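Local structure of R.Ecl18kI (Enterobacter cloacae, 2GB7) at residues F25-K30 with R117-K122; K69-R74 with L110-S115. The protein recognises the double-stranded DNA sequence 5'-CCNGG-3' and cleaves it before the first C, as a type II restriction endonuclease. The protein carries 1 engineered substitution. All coordinates share one frame; numbering follows the deposited sequence.

Contact 1. Residues F25-K30 with R117-K122; sequences FALVYK and RSRAGK. With nucleotides of chain B; nucleotides of chain A.
The Arg119 guanidinium is gripped by a salt bridge from NH2 to Glu123 OE2 and a hydrogen bond from NH1 to Ile22 O, just ahead of helix 24-34, while Leu27 CD2 lies at its edge, in plane, 3.6 Å from Arg119 NH2. These polar partners fix the group's rotation and leave its rim against leucine. A bend at chi3 (57°) turns the guanidinium toward that helix; the two side chains meet at about a right angle. At the other end of the interface the link is looser: Lys122 NZ comes only to 4.4 Å from Phe25 CD1, obliquely to the ring, and the Phe25 ring packs edge-to-face with Phe289.

Other residues of 117-122 face DNA. Ser118 OG donates to DC9 of chain A O4' at 2.7 Å and also hydrogen-bonds to N2 of a guanine base. The extended Arg117 chain puts CD 3.2 Å from DC4 of chain B O2. Its NH1 closely approaches DG6 of chain B N3 (3.3 Å) but hydrogen-bonds to Gln114 OE1 of the second subunit. The contacts with O2, N3 and O4' are those of a minor-groove-binding helix, whose other side packs on helix 24-34.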
loop_
_atom_site.group_PDB
_atom_site.type_symbol
_atom_site.label_atom_id
_atom_site.label_comp_id
_atom_site.label_asym_id
_atom_site.label_seq_id
_atom_site.Cartn_x
_atom_site.Cartn_y
_atom_site.Cartn_z
ATOM N N PHE F 25 -11.771 -3.156 16.511
ATOM C CA PHE F 25 -11.889 -4.273 17.458
ATOM C C PHE F 25 -13.242 -4.319 18.159
ATOM O O PHE F 25 -13.817 -5.399 18.341
ATOM C CB PHE F 25 -10.787 -4.267 18.507
ATOM C CG PHE F 25 -10.823 -5.469 19.377
ATOM C CD1 PHE F 25 -10.192 -6.644 18.976
ATOM C CD2 PHE F 25 -11.538 -5.467 20.571
ATOM C CE1 PHE F 25 -10.249 -7.781 19.752
ATOM C CE2 PHE F 25 -11.596 -6.596 21.349
ATOM C CZ PHE F 25 -10.960 -7.752 20.946
ATOM N N ALA F 26 -13.737 -3.161 18.579
ATOM C CA ALA F 26 -15.064 -3.108 19.202
ATOM C C ALA F 26 -16.145 -3.675 18.273
ATOM O O ALA F 26 -17.074 -4.360 18.737
ATOM C CB ALA F 26 -15.411 -1.670 19.593
ATOM N N LEU F 27 -16.056 -3.364 16.973
ATOM C CA LEU F 27 -17.077 -3.852 16.023
ATOM C C LEU F 27 -16.960 -5.352 15.875
ATOM O O LEU F 27 -17.955 -6.072 15.880
ATOM C CB LEU F 27 -16.953 -3.169 14.647
ATOM C CG LEU F 27 -17.829 -3.716 13.506
ATOM C CD1 LEU F 27 -19.301 -3.621 13.866
ATOM C CD2 LEU F 27 -17.575 -2.995 12.156
ATOM N N VAL F 28 -15.723 -5.825 15.774
ATOM C CA VAL F 28 -15.492 -7.259 15.665
ATOM C C VAL F 28 -15.989 -7.948 16.930
ATOM O O VAL F 28 -16.642 -8.982 16.858
ATOM C CB VAL F 28 -13.986 -7.586 15.405
ATOM C CG1 VAL F 28 -13.732 -9.084 15.599
ATOM C CG2 VAL F 28 -13.539 -7.165 14.006
ATOM N N TYR F 29 -15.674 -7.381 18.088
ATOM C CA TYR F 29 -16.104 -7.991 19.357
ATOM C C TYR F 29 -17.632 -8.002 19.478
ATOM O O TYR F 29 -18.214 -9.017 19.863
ATOM C CB TYR F 29 -15.462 -7.275 20.547
ATOM C CG TYR F 29 -15.785 -7.916 21.885
ATOM C CD1 TYR F 29 -14.957 -8.889 22.418
ATOM C CD2 TYR F 29 -16.913 -7.547 22.607
ATOM C CE1 TYR F 29 -15.264 -9.491 23.649
ATOM C CE2 TYR F 29 -17.224 -8.119 23.835
ATOM C CZ TYR F 29 -16.396 -9.087 24.357
ATOM O OH TYR F 29 -16.718 -9.660 25.571
ATOM N N LYS F 30 -18.286 -6.899 19.110
ATOM C CA LYS F 30 -19.755 -6.858 19.095
ATOM C C LYS F 30 -20.343 -7.967 18.210
ATOM O O LYS F 30 -21.304 -8.676 18.610
ATOM C CB LYS F 30 -20.225 -5.474 18.616
ATOM C CG LYS F 30 -21.732 -5.298 18.719
ATOM C CD LYS F 30 -22.115 -3.928 18.144
ATOM C CE LYS F 30 -23.609 -3.716 18.117
ATOM N NZ LYS F 30 -23.902 -2.356 17.549
ATOM N N ARG F 117 -9.487 1.058 4.540
ATOM C CA ARG F 117 -8.244 0.269 4.396
ATOM C C ARG F 117 -7.677 -0.064 5.750
ATOM O O ARG F 117 -7.358 -1.244 6.036
ATOM C CB ARG F 117 -7.247 1.050 3.536
ATOM C CG ARG F 117 -7.651 1.060 2.066
ATOM C CD ARG F 117 -6.929 2.153 1.298
ATOM N NE ARG F 117 -7.719 2.595 0.147
ATOM C CZ ARG F 117 -7.308 2.742 -1.116
ATOM N NH1 ARG F 117 -6.045 2.484 -1.483
ATOM N NH2 ARG F 117 -8.194 3.177 -2.018
ATOM N N SER F 118 -7.554 0.950 6.605
ATOM C CA SER F 118 -7.018 0.750 7.946
ATOM C C SER F 118 -7.873 -0.190 8.799
ATOM O O SER F 118 -7.358 -1.156 9.412
ATOM C CB SER F 118 -6.840 2.075 8.670
ATOM O OG SER F 118 -6.180 1.762 9.886
ATOM N N ARG F 119 -9.174 0.074 8.772
ATOM C CA ARG F 119 -10.176 -0.765 9.446
ATOM C C ARG F 119 -10.233 -2.174 8.906
ATOM O O ARG F 119 -10.341 -3.101 9.702
ATOM C CB ARG F 119 -11.573 -0.134 9.381
ATOM C CG ARG F 119 -11.651 1.178 10.181
ATOM C CD ARG F 119 -13.051 1.780 10.145
ATOM N NE ARG F 119 -13.976 0.802 10.659
ATOM C CZ ARG F 119 -14.512 0.840 11.871
ATOM N NH1 ARG F 119 -14.299 1.881 12.666
ATOM N NH2 ARG F 119 -15.283 -0.168 12.276
ATOM N N ALA F 120 -10.132 -2.364 7.589
ATOM C CA ALA F 120 -10.209 -3.724 7.027
ATOM C C ALA F 120 -9.094 -4.567 7.591
ATOM O O ALA F 120 -9.302 -5.715 7.971
ATOM C CB ALA F 120 -10.147 -3.723 5.504
ATOM N N GLY F 121 -7.900 -3.994 7.663
ATOM C CA GLY F 121 -6.756 -4.783 8.214
ATOM C C GLY F 121 -6.931 -5.061 9.697
ATOM O O GLY F 121 -6.712 -6.203 10.174
ATOM N N LYS F 122 -7.278 -4.012 10.446
ATOM C CA LYS F 122 -7.437 -4.138 11.888
ATOM C C LYS F 122 -8.562 -5.149 12.243
ATOM O O LYS F 122 -8.422 -5.963 13.180
ATOM C CB LYS F 122 -7.642 -2.761 12.558
ATOM C CG LYS F 122 -7.727 -2.860 14.123
ATOM C CD LYS F 122 -6.407 -3.290 14.789
ATOM C CE LYS F 122 -6.588 -3.676 16.267
ATOM N NZ LYS F 122 -6.876 -5.153 16.517
ATOM P P DC B 4 -3.911 -5.248 5.469
ATOM O OP1 DC B 4 -4.798 -6.410 5.714
ATOM O OP2 DC B 4 -2.485 -5.467 5.099
ATOM O "O5'" DC B 4 -4.562 -4.325 4.346
ATOM C "C5'" DC B 4 -5.882 -3.823 4.497
ATOM C "C4'" DC B 4 -6.227 -2.925 3.332
ATOM O "O4'" DC B 4 -5.377 -1.753 3.374
ATOM C "C3'" DC B 4 -6.025 -3.557 1.953
ATOM O "O3'" DC B 4 -7.067 -3.142 1.066
ATOM C "C2'" DC B 4 -4.699 -2.977 1.493
ATOM C "C1'" DC B 4 -4.701 -1.599 2.136
ATOM N N1 DC B 4 -3.355 -1.078 2.417
ATOM C C2 DC B 4 -3.040 0.244 2.055
ATOM O O2 DC B 4 -3.927 0.975 1.590
ATOM N N3 DC B 4 -1.776 0.690 2.229
ATOM C C4 DC B 4 -0.845 -0.121 2.748
ATOM N N4 DC B 4 0.406 0.346 2.843
ATOM C C5 DC B 4 -1.152 -1.447 3.175
ATOM C C6 DC B 4 -2.408 -1.879 2.992
ATOM P P DG B 6 -12.150 0.549 -0.197
ATOM O OP1 DG B 6 -11.301 1.224 0.817
ATOM O OP2 DG B 6 -13.404 1.204 -0.656
ATOM O "O5'" DG B 6 -11.287 0.264 -1.503
ATOM C "C5'" DG B 6 -9.922 -0.142 -1.423
ATOM C "C4'" DG B 6 -9.364 -0.302 -2.817
ATOM O "O4'" DG B 6 -7.922 -0.373 -2.807
ATOM C "C3'" DG B 6 -9.836 -1.548 -3.564
ATOM O "O3'" DG B 6 -10.002 -1.203 -4.937
ATOM C "C2'" DG B 6 -8.659 -2.495 -3.424
ATOM C "C1'" DG B 6 -7.524 -1.510 -3.545
ATOM N N9 DG B 6 -6.216 -1.920 -3.058
ATOM C C8 DG B 6 -5.835 -3.117 -2.500
ATOM N N7 DG B 6 -4.562 -3.157 -2.203
ATOM C C5 DG B 6 -4.084 -1.909 -2.588
ATOM C C6 DG B 6 -2.775 -1.360 -2.531
ATOM O O6 DG B 6 -1.735 -1.889 -2.130
ATOM N N1 DG B 6 -2.746 -0.052 -3.017
ATOM C C2 DG B 6 -3.835 0.634 -3.503
ATOM N N2 DG B 6 -3.621 1.893 -3.914
ATOM N N3 DG B 6 -5.048 0.125 -3.578
ATOM C C4 DG B 6 -5.099 -1.137 -3.104
ATOM P P DC A 9 -10.334 5.867 11.261
ATOM O OP1 DC A 9 -11.563 5.069 11.032
ATOM O OP2 DC A 9 -10.418 7.151 12.001
ATOM O "O5'" DC A 9 -9.275 4.918 11.976
ATOM C "C5'" DC A 9 -9.115 3.574 11.529
ATOM C "C4'" DC A 9 -8.077 2.856 12.358
ATOM O "O4'" DC A 9 -6.764 3.369 12.038
ATOM C "C3'" DC A 9 -8.235 2.996 13.872
ATOM O "O3'" DC A 9 -7.807 1.793 14.513
ATOM C "C2'" DC A 9 -7.219 4.070 14.221
ATOM C "C1'" DC A 9 -6.109 3.772 13.226
ATOM N N1 DC A 9 -5.234 4.906 12.895
ATOM C C2 DC A 9 -3.899 4.648 12.566
ATOM O O2 DC A 9 -3.499 3.472 12.560
ATOM N N3 DC A 9 -3.082 5.683 12.262
ATOM C C4 DC A 9 -3.556 6.931 12.275
ATOM N N4 DC A 9 -2.718 7.923 11.969
ATOM C C5 DC A 9 -4.910 7.220 12.605
ATOM C C6 DC A 9 -5.708 6.189 12.906
#

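Contact 2. Residues K69-R74 with L110-S115. With nucleotides of chain A.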
loop_
_atom_site.group_PDB
_atom_site.type_symbol
_atom_site.label_atom_id
_atom_site.label_comp_id
_atom_site.label_asym_id
_atom_site.label_seq_id
_atom_site.Cartn_x
_atom_site.Cartn_y
_atom_site.Cartn_z
ATOM N N LYS F 69 -22.568 4.788 4.914
ATOM C CA LYS F 69 -23.392 5.477 3.905
ATOM C C LYS F 69 -24.147 6.657 4.509
ATOM O O LYS F 69 -24.161 7.767 3.934
ATOM C CB LYS F 69 -24.358 4.511 3.203
ATOM C CG LYS F 69 -25.020 5.114 1.941
ATOM C CD LYS F 69 -26.208 4.308 1.466
ATOM C CE LYS F 69 -25.791 3.037 0.718
ATOM N NZ LYS F 69 -26.985 2.313 0.159
ATOM N N GLU F 70 -24.785 6.423 5.654
ATOM C CA GLU F 70 -25.499 7.470 6.388
ATOM C C GLU F 70 -24.557 8.582 6.884
ATOM O O GLU F 70 -24.910 9.769 6.864
ATOM C CB GLU F 70 -26.402 6.915 7.518
ATOM C CG GLU F 70 -25.741 5.976 8.552
ATOM C CD GLU F 70 -26.739 5.459 9.615
ATOM N N PHE F 71 -23.354 8.194 7.290
ATOM C CA PHE F 71 -22.321 9.152 7.661
ATOM C C PHE F 71 -21.931 10.059 6.493
ATOM O O PHE F 71 -21.887 11.288 6.618
ATOM C CB PHE F 71 -21.096 8.373 8.160
ATOM C CG PHE F 71 -19.926 9.232 8.483
ATOM C CD1 PHE F 71 -19.873 9.936 9.690
ATOM C CD2 PHE F 71 -18.866 9.342 7.587
ATOM C CE1 PHE F 71 -18.772 10.726 10.000
ATOM C CE2 PHE F 71 -17.769 10.130 7.887
ATOM C CZ PHE F 71 -17.713 10.809 9.105
ATOM N N THR F 72 -21.678 9.460 5.342
ATOM C CA THR F 72 -21.273 10.208 4.160
ATOM C C THR F 72 -22.347 11.239 3.813
ATOM O O THR F 72 -22.065 12.430 3.600
ATOM C CB THR F 72 -21.046 9.243 3.006
ATOM O OG1 THR F 72 -20.037 8.293 3.399
ATOM C CG2 THR F 72 -20.628 9.982 1.731
ATOM N N THR F 73 -23.586 10.785 3.778
ATOM C CA THR F 73 -24.701 11.712 3.469
ATOM C C THR F 73 -24.746 12.872 4.463
ATOM O O THR F 73 -24.940 14.044 4.064
ATOM C CB THR F 73 -26.014 10.952 3.482
ATOM O OG1 THR F 73 -25.990 9.977 2.432
ATOM C CG2 THR F 73 -27.207 11.897 3.290
ATOM N N ARG F 74 -24.556 12.563 5.741
ATOM C CA ARG F 74 -24.577 13.574 6.790
ATOM C C ARG F 74 -23.447 14.573 6.630
ATOM O O ARG F 74 -23.671 15.783 6.751
ATOM C CB ARG F 74 -24.552 12.950 8.176
ATOM C CG ARG F 74 -24.921 13.892 9.303
ATOM C CD ARG F 74 -25.349 13.137 10.553
ATOM N NE ARG F 74 -26.479 12.241 10.291
ATOM C CZ ARG F 74 -26.397 10.922 10.090
ATOM N NH1 ARG F 74 -25.226 10.263 10.138
ATOM N NH2 ARG F 74 -27.516 10.249 9.852
ATOM N N LEU F 110 -12.062 10.274 0.054
ATOM C CA LEU F 110 -10.692 9.870 0.352
ATOM C C LEU F 110 -10.552 9.411 1.806
ATOM O O LEU F 110 -9.997 8.337 2.064
ATOM C CB LEU F 110 -9.684 10.990 0.065
ATOM C CG LEU F 110 -8.196 10.722 0.368
ATOM C CD1 LEU F 110 -7.654 9.517 -0.406
ATOM C CD2 LEU F 110 -7.405 12.006 0.038
ATOM N N SER F 111 -11.064 10.223 2.732
ATOM C CA SER F 111 -11.027 9.908 4.160
ATOM C C SER F 111 -11.716 8.562 4.419
ATOM O O SER F 111 -11.184 7.726 5.169
ATOM C CB SER F 111 -11.718 11.029 4.945
ATOM O OG SER F 111 -11.591 10.831 6.339
ATOM N N ASN F 112 -12.879 8.367 3.788
ATOM C CA ASN F 112 -13.611 7.073 3.830
ATOM C C ASN F 112 -12.812 5.861 3.369
ATOM O O ASN F 112 -12.796 4.825 4.064
ATOM C CB ASN F 112 -14.892 7.139 3.003
ATOM C CG ASN F 112 -15.996 7.919 3.691
ATOM O OD1 ASN F 112 -15.876 8.349 4.843
ATOM N ND2 ASN F 112 -17.095 8.084 2.979
ATOM N N THR F 113 -12.150 5.956 2.207
ATOM C CA THR F 113 -11.386 4.783 1.756
ATOM C C THR F 113 -10.155 4.546 2.611
ATOM O O THR F 113 -9.736 3.387 2.817
ATOM C CB THR F 113 -10.991 4.793 0.248
ATOM O OG1 THR F 113 -10.430 3.513 -0.106
ATOM C CG2 THR F 113 -10.039 5.968 -0.108
ATOM N N GLN F 114 -9.569 5.624 3.123
ATOM C CA GLN F 114 -8.390 5.434 4.002
ATOM C C GLN F 114 -8.774 4.795 5.332
ATOM O O GLN F 114 -8.031 3.944 5.896
ATOM C CB GLN F 114 -7.678 6.756 4.229
ATOM C CG GLN F 114 -7.163 7.397 2.946
ATOM C CD GLN F 114 -5.948 6.660 2.374
ATOM O OE1 GLN F 114 -6.041 5.506 1.919
ATOM N NE2 GLN F 114 -4.792 7.309 2.436
ATOM N N SER F 115 -9.948 5.183 5.825
ATOM C CA SER F 115 -10.481 4.543 7.015
ATOM C C SER F 115 -10.803 3.077 6.716
ATOM O O SER F 115 -10.446 2.202 7.494
ATOM C CB SER F 115 -11.729 5.285 7.500
ATOM O OG SER F 115 -12.452 4.542 8.479
ATOM P P DG A 7 -2.873 12.339 3.137
ATOM O OP1 DG A 7 -3.100 13.327 2.043
ATOM O OP2 DG A 7 -1.670 12.465 3.988
ATOM O "O5'" DG A 7 -4.169 12.315 4.064
ATOM C "C5'" DG A 7 -5.451 12.070 3.486
ATOM C "C4'" DG A 7 -6.250 11.112 4.340
ATOM O "O4'" DG A 7 -5.655 9.792 4.295
ATOM C "C3'" DG A 7 -6.372 11.473 5.818
ATOM O "O3'" DG A 7 -7.707 11.161 6.242
ATOM C "C2'" DG A 7 -5.314 10.602 6.476
ATOM C "C1'" DG A 7 -5.299 9.360 5.597
ATOM N N9 DG A 7 -4.006 8.687 5.495
ATOM C C8 DG A 7 -2.777 9.279 5.329
ATOM N N7 DG A 7 -1.798 8.419 5.248
ATOM C C5 DG A 7 -2.415 7.181 5.368
ATOM C C6 DG A 7 -1.863 5.875 5.345
ATOM O O6 DG A 7 -0.685 5.543 5.193
ATOM N N1 DG A 7 -2.842 4.900 5.512
ATOM C C2 DG A 7 -4.185 5.149 5.668
ATOM N N2 DG A 7 -4.972 4.072 5.819
ATOM N N3 DG A 7 -4.715 6.364 5.677
ATOM C C4 DG A 7 -3.777 7.327 5.528
ATOM P P DG A 8 -8.111 11.249 7.795
ATOM O OP1 DG A 8 -9.532 11.698 7.833
ATOM O OP2 DG A 8 -7.093 11.984 8.579
ATOM O "O5'" DG A 8 -8.115 9.718 8.227
ATOM C "C5'" DG A 8 -8.851 8.775 7.457
ATOM C "C4'" DG A 8 -8.716 7.392 8.045
ATOM O "O4'" DG A 8 -7.382 6.881 7.820
ATOM C "C3'" DG A 8 -8.959 7.304 9.548
ATOM O "O3'" DG A 8 -9.689 6.109 9.812
ATOM C "C2'" DG A 8 -7.557 7.233 10.126
ATOM C "C1'" DG A 8 -6.808 6.472 9.048
ATOM N N9 DG A 8 -5.375 6.737 8.968
ATOM C C8 DG A 8 -4.769 7.950 8.755
ATOM N N7 DG A 8 -3.468 7.868 8.686
ATOM C C5 DG A 8 -3.197 6.519 8.873
ATOM C C6 DG A 8 -1.961 5.826 8.893
ATOM O O6 DG A 8 -0.821 6.282 8.738
ATOM N N1 DG A 8 -2.140 4.466 9.120
ATOM C C2 DG A 8 -3.354 3.850 9.307
ATOM N N2 DG A 8 -3.320 2.529 9.528
ATOM N N3 DG A 8 -4.516 4.486 9.283
ATOM C C4 DG A 8 -4.364 5.809 9.062
ATOM P P DG A 6 -4.091 11.661 -2.728
ATOM O OP1 DG A 6 -4.376 10.511 -3.627
ATOM O OP2 DG A 6 -5.077 12.768 -2.628
ATOM O "O5'" DG A 6 -3.845 11.125 -1.255
ATOM C "C5'" DG A 6 -3.185 9.888 -1.019
ATOM C "C4'" DG A 6 -3.135 9.631 0.466
ATOM O "O4'" DG A 6 -2.607 8.314 0.749
ATOM C "C3'" DG A 6 -2.260 10.614 1.245
ATOM O "O3'" DG A 6 -2.899 10.868 2.495
ATOM C "C2'" DG A 6 -0.989 9.818 1.480
ATOM C "C1'" DG A 6 -1.577 8.443 1.706
ATOM N N9 DG A 6 -0.690 7.296 1.562
ATOM C C8 DG A 6 0.640 7.275 1.215
ATOM N N7 DG A 6 1.142 6.068 1.208
ATOM C C5 DG A 6 0.076 5.253 1.569
ATOM C C6 DG A 6 0.004 3.844 1.745
ATOM O O6 DG A 6 0.901 3.006 1.627
ATOM N N1 DG A 6 -1.280 3.438 2.101
ATOM C C2 DG A 6 -2.353 4.273 2.272
ATOM N N2 DG A 6 -3.516 3.688 2.598
ATOM N N3 DG A 6 -2.294 5.584 2.129
ATOM C C4 DG A 6 -1.060 5.999 1.777
#
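Asn112 and Thr72 join two helices, 102-134 and 49-77, through one side-chain hydrogen bond in a helix-helix packing on the side of 102-134 turned from the DNA. Asn112 ND2 donates to Thr72 OG1 at 3.0 Å. The N-H...O angle is 135° and the hydroxyl sits 21° out of the amide plane, so the bond is bent rather than straight. On the other branch, Asn112 OD1 comes to 4.0 Å from Phe71 CE2, near the plane of the ring at its edge; ring and amide planes are 48° apart. The interface is small, 96 Å² in all, and its three touching side chains are buried.

The next shell holds them. Thr72 OG1 also bonds to Glu68 O, one turn back in its own helix, and Asn112 OD1 takes a hydrogen bond from Arg17 NH2. With ND2 held by Thr72 and OD1 by Arg17, the amide's flip is settled. Phe71 packs edge-to-face on Phe21 and also lies against Arg17, so helix 6-20 helps close this side.

Beyond the packing face, Gln114 reads the minor groove. Its chain, bent at chi2, brings the amide alongside DG6 of chain A: OE1 accepts from N2 at 3.2 Å, and NE2 donates to N3 at 3.1 Å. NE2 donates as well to O4' of DG7 of chain A, whose own N2 bonds to Gln114 O at 3.1 Å. OE1 has a further partner in Arg117 NH1 of the second subunit, which ties the reading residues of both protein chains together. Arg17 NH2 links the packing face to the DNA, since it also bonds to Ser111 OG, the hydroxyl that donates to OP1 of DG8 of chain A at 2.7 Å.

How the contacts relate
Both contacts use helix 102-134, where 110-115 and 117-122 are separated by a single residue; their centres lie about 16 Å apart. The order along the chain is 25-30, 69-74, 110-115, 117-122, so contact 2 forms within the span bridged by contact 1. The centre of contact 1 sits about 6 Å from the centre of the chain, and this contact rests on helix 24-34, whereas contact 2, its centre about 20 Å from that of the chain, rests on helix 49-77. None of the four segments belongs to the six-stranded sheet. One long helix thus packs on two different helices while residues of it between Leu110 and Gly121 meet the DNA.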